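11S globulin seed storage protein (Amaranthus hypochondriacus, PDB 3QAC) probably serves as a seed storage protein, a nutrient reservoir of the 11S globulin family whose two-cupin subunits are thought to form hexamers when mature. Local coordinates at residues V291-P294 against S295-D298; K401-E404 against N405-F408. All coordinates share one frame; numbering follows the deposited sequence.

Contact 1 (V291-P294 against S295-D298)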
loop_
_atom_site.group_PDB
_atom_site.type_symbol
_atom_site.label_atom_id
_atom_site.label_comp_id
_atom_site.label_asym_id
_atom_site.label_seq_id
_atom_site.Cartn_x
_atom_site.Cartn_y
_atom_site.Cartn_z
ATOM N N VAL A 291 -23.573 12.559 10.861
ATOM C CA VAL A 291 -22.706 13.268 11.798
ATOM C C VAL A 291 -23.429 14.452 12.419
ATOM O O VAL A 291 -22.868 15.171 13.242
ATOM C CB VAL A 291 -21.396 13.751 11.137
ATOM C CG1 VAL A 291 -20.500 12.570 10.842
ATOM C CG2 VAL A 291 -21.702 14.515 9.884
ATOM N N ASP A 292 -24.681 14.654 12.026
ATOM C CA ASP A 292 -25.498 15.681 12.666
ATOM C C ASP A 292 -26.158 15.171 13.952
ATOM O O ASP A 292 -26.872 15.903 14.638
ATOM C CB ASP A 292 -26.524 16.233 11.685
ATOM C CG ASP A 292 -25.925 17.266 10.769
ATOM O OD1 ASP A 292 -24.816 17.736 11.117
ATOM O OD2 ASP A 292 -26.553 17.622 9.736
ATOM N N ASP A 293 -25.887 13.916 14.285
ATOM C CA ASP A 293 -26.462 13.309 15.470
ATOM C C ASP A 293 -25.645 13.737 16.682
ATOM O O ASP A 293 -24.585 13.174 16.954
ATOM C CB ASP A 293 -26.468 11.792 15.310
ATOM C CG ASP A 293 -27.068 11.067 16.511
ATOM O OD1 ASP A 293 -27.099 11.643 17.626
ATOM O OD2 ASP A 293 -27.498 9.903 16.335
ATOM N N PRO A 294 -26.154 14.718 17.437
ATOM C CA PRO A 294 -25.347 15.320 18.503
ATOM C C PRO A 294 -24.902 14.323 19.573
ATOM O O PRO A 294 -23.894 14.587 20.237
ATOM C CB PRO A 294 -26.279 16.389 19.094
ATOM C CG PRO A 294 -27.353 16.597 18.063
ATOM C CD PRO A 294 -27.520 15.258 17.415
ATOM N N SER A 295 -25.616 13.212 19.747
ATOM C CA SER A 295 -25.183 12.209 20.724
ATOM C C SER A 295 -23.902 11.503 20.290
ATOM O O SER A 295 -23.196 10.921 21.120
ATOM C CB SER A 295 -26.264 11.159 20.959
ATOM O OG SER A 295 -26.338 10.259 19.873
ATOM N N LYS A 296 -23.599 11.545 18.993
ATOM C CA LYS A 296 -22.443 10.819 18.478
ATOM C C LYS A 296 -21.156 11.626 18.566
ATOM O O LYS A 296 -20.065 11.068 18.526
ATOM C CB LYS A 296 -22.706 10.306 17.063
ATOM C CG LYS A 296 -23.865 9.308 17.012
ATOM C CD LYS A 296 -23.948 8.599 15.664
ATOM C CE LYS A 296 -24.524 7.182 15.818
ATOM N NZ LYS A 296 -24.324 6.334 14.588
ATOM N N ALA A 297 -21.291 12.937 18.719
ATOM C CA ALA A 297 -20.133 13.797 18.916
ATOM C C ALA A 297 -19.098 13.193 19.876
ATOM O O ALA A 297 -19.452 12.656 20.925
ATOM C CB ALA A 297 -20.579 15.171 19.405
ATOM N N ASP A 298 -17.821 13.276 19.507
ATOM C CA ASP A 298 -16.745 12.792 20.370
ATOM C C ASP A 298 -16.309 13.934 21.249
ATOM O O ASP A 298 -15.731 13.752 22.322
ATOM C CB ASP A 298 -15.533 12.340 19.551
ATOM C CG ASP A 298 -15.925 11.603 18.292
ATOM O OD1 ASP A 298 -16.049 10.356 18.357
ATOM O OD2 ASP A 298 -16.110 12.281 17.247
#

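Contact 2 (K401-E404 against N405-F408)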
loop_
_atom_site.group_PDB
_atom_site.type_symbol
_atom_site.label_atom_id
_atom_site.label_comp_id
_atom_site.label_asym_id
_atom_site.label_seq_id
_atom_site.Cartn_x
_atom_site.Cartn_y
_atom_site.Cartn_z
ATOM N N LYS A 401 -10.823 12.595 5.336
ATOM C CA LYS A 401 -9.473 12.281 5.775
ATOM C C LYS A 401 -8.936 11.088 5.015
ATOM O O LYS A 401 -9.599 10.048 4.913
ATOM C CB LYS A 401 -9.438 12.011 7.272
ATOM C CG LYS A 401 -9.531 13.269 8.131
ATOM C CD LYS A 401 -10.200 12.995 9.475
ATOM C CE LYS A 401 -9.775 14.008 10.550
ATOM N NZ LYS A 401 -10.548 15.282 10.560
ATOM N N THR A 402 -7.727 11.244 4.490
ATOM C CA THR A 402 -7.153 10.258 3.584
ATOM C C THR A 402 -6.524 9.068 4.290
ATOM O O THR A 402 -5.557 8.517 3.793
ATOM C CB THR A 402 -6.074 10.881 2.697
ATOM O OG1 THR A 402 -4.991 11.308 3.522
ATOM C CG2 THR A 402 -6.629 12.086 1.945
ATOM N N SER A 403 -7.041 8.675 5.452
ATOM C CA SER A 403 -6.648 7.382 6.012
ATOM C C SER A 403 -7.650 6.858 7.000
ATOM O O SER A 403 -8.598 7.538 7.364
ATOM C CB SER A 403 -5.279 7.436 6.680
ATOM O OG SER A 403 -5.380 7.971 7.982
ATOM N N GLU A 404 -7.412 5.624 7.423
ATOM C CA GLU A 404 -8.277 4.953 8.366
ATOM C C GLU A 404 -8.117 5.616 9.732
ATOM O O GLU A 404 -7.012 5.958 10.132
ATOM C CB GLU A 404 -7.906 3.471 8.424
ATOM C CG GLU A 404 -8.549 2.732 9.575
ATOM C CD GLU A 404 -8.585 1.237 9.363
ATOM O OE1 GLU A 404 -7.669 0.713 8.676
ATOM O OE2 GLU A 404 -9.530 0.591 9.882
ATOM N N ASN A 405 -9.223 5.833 10.431
ATOM C CA ASN A 405 -9.150 6.368 11.787
ATOM C C ASN A 405 -8.052 7.406 11.885
ATOM O O ASN A 405 -7.128 7.264 12.695
ATOM C CB ASN A 405 -8.827 5.268 12.794
ATOM C CG ASN A 405 -9.551 3.976 12.506
ATOM O OD1 ASN A 405 -8.923 2.924 12.409
ATOM N ND2 ASN A 405 -10.872 4.041 12.381
ATOM N N ALA A 406 -8.125 8.422 11.032
ATOM C CA ALA A 406 -7.226 9.554 11.144
ATOM C C ALA A 406 -7.342 10.074 12.571
ATOM O O ALA A 406 -8.425 10.145 13.139
ATOM C CB ALA A 406 -7.597 10.644 10.135
ATOM N N MET A 407 -6.208 10.424 13.147
ATOM C CA MET A 407 -6.152 10.878 14.510
ATOM C C MET A 407 -5.502 12.231 14.437
ATOM O O MET A 407 -4.578 12.416 13.655
ATOM C CB MET A 407 -5.216 9.970 15.286
ATOM C CG MET A 407 -5.496 9.901 16.750
ATOM S SD MET A 407 -6.234 8.296 17.095
ATOM C CE MET A 407 -7.942 8.758 17.428
ATOM N N PHE A 408 -5.946 13.174 15.250
ATOM C CA PHE A 408 -5.241 14.431 15.302
ATOM C C PHE A 408 -4.755 14.680 16.704
ATOM O O PHE A 408 -5.132 13.968 17.620
ATOM C CB PHE A 408 -6.108 15.582 14.803
ATOM C CG PHE A 408 -7.240 15.932 15.716
ATOM C CD1 PHE A 408 -7.032 16.719 16.831
ATOM C CD2 PHE A 408 -8.517 15.499 15.444
ATOM C CE1 PHE A 408 -8.086 17.061 17.663
ATOM C CE2 PHE A 408 -9.579 15.830 16.283
ATOM C CZ PHE A 408 -9.362 16.616 17.382
#

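Contact 1 (V291-P294 against S295-D298)
Asp293 and Lys296 close a type I beta turn, for Lys296 N donates to Asp293 O at 2.8 Å while Pro294 and Ser295 both hold helical backbone angles near those of that turn. A second, overlapping turn follows, closed by a weak bond of 3.4 Å from Ala297 N to Pro294 O. The side chain of Asp293 reinforces the first turn. CG anti to the backbone N (chi1 -180°) puts the carboxylate within bonding distance of Ser295, and OD1 accepts from Ser295 N at 3.0 Å, which is an Asx turn. Ser295 OG adds a shorter bond to the same OD1, at 2.7 Å. Both donors reach this oxygen from one face of the carboxylate, the hydroxyl markedly above its plane and the amide nearer to it, on the anti side. Over that same face the aliphatic part of Lys296 crosses the carboxylate, Lys296 CG lying 3.7 Å from Asp293 CG. The extended chain then carries the amine past, and Lys296 NZ stays 5.1 Å from Asp293 OD2, too far for a salt bridge. An alanine in place of Asp293 would probably leave Ser295 N and Ser295 OG without their shared acceptor and the turn held by backbone bonds alone. The loop connects strand 288-290, at the edge of the first cupin sheet, with strand 299-301, at the edge of the second. Asp292 forms a salt bridge with Lys327, Asp298 bonds to Thr309 N, and Ala297 packs on Arg306 and Thr308 of strand 305-310.

Contact 2 (K401-E404 against N405-F408)
One hydroxyl, Ser324 OG, is gripped by Ser403 and Ala406 together, giving a hydrogen bond to Ser403 O and taking one from Ala406 N. It thus bridges the two sides of the bend. At the apex Asn405 takes up left-handed backbone angles (38/56°), and the chain bends there by about a right angle. Its side chain runs beside that of Glu404, both pointing the same way. Glu404 CG, anti to the backbone N (chi1 168°), starts an extended chain that delivers OE2 to the hydroxyl of Ser312. Past the bend, the methyl of Ala406 rests alongside the aliphatic stem of Lys401: Ala406 CB is 3.6 Å from Lys401 CD and 3.7 Å from Lys401 CB. Ser403 borders the same methyl, its OG 4.1 Å from Ala406 CB. Thr402 OG1 also bonds to Gln172 of the second subunit, so the loop takes part in a subunit interface. Within the bend, side-chain packing is mainly aliphatic, while hydroxyls of Ser324 and Ser312 supply polar grip from elsewhere in the chain; its shape therefore probably depends on those neighbours as well as on its own residues.

How the contacts relate
Contact 1 and contact 2 are separate loops in series along the chain, their centres 18 Å apart and their nearest atoms about 7 Å apart, without touching. Residues 291-298 lead into the second cupin unit at its edge strand 299-301, whereas residues 401-408 pass from strand 394-401 of that same sheet to strand 408-410 of the other sheet. Strand 324-330 is bonded from both: Lys327 pairs with contact 1 and Ser324 with contact 2. Strand 305-310 is packed against by side chains of contact 1, and the loop just beyond it supplies Ser312 to contact 2. The evidence for both is structural, concerning links between strands rather than a ligand site.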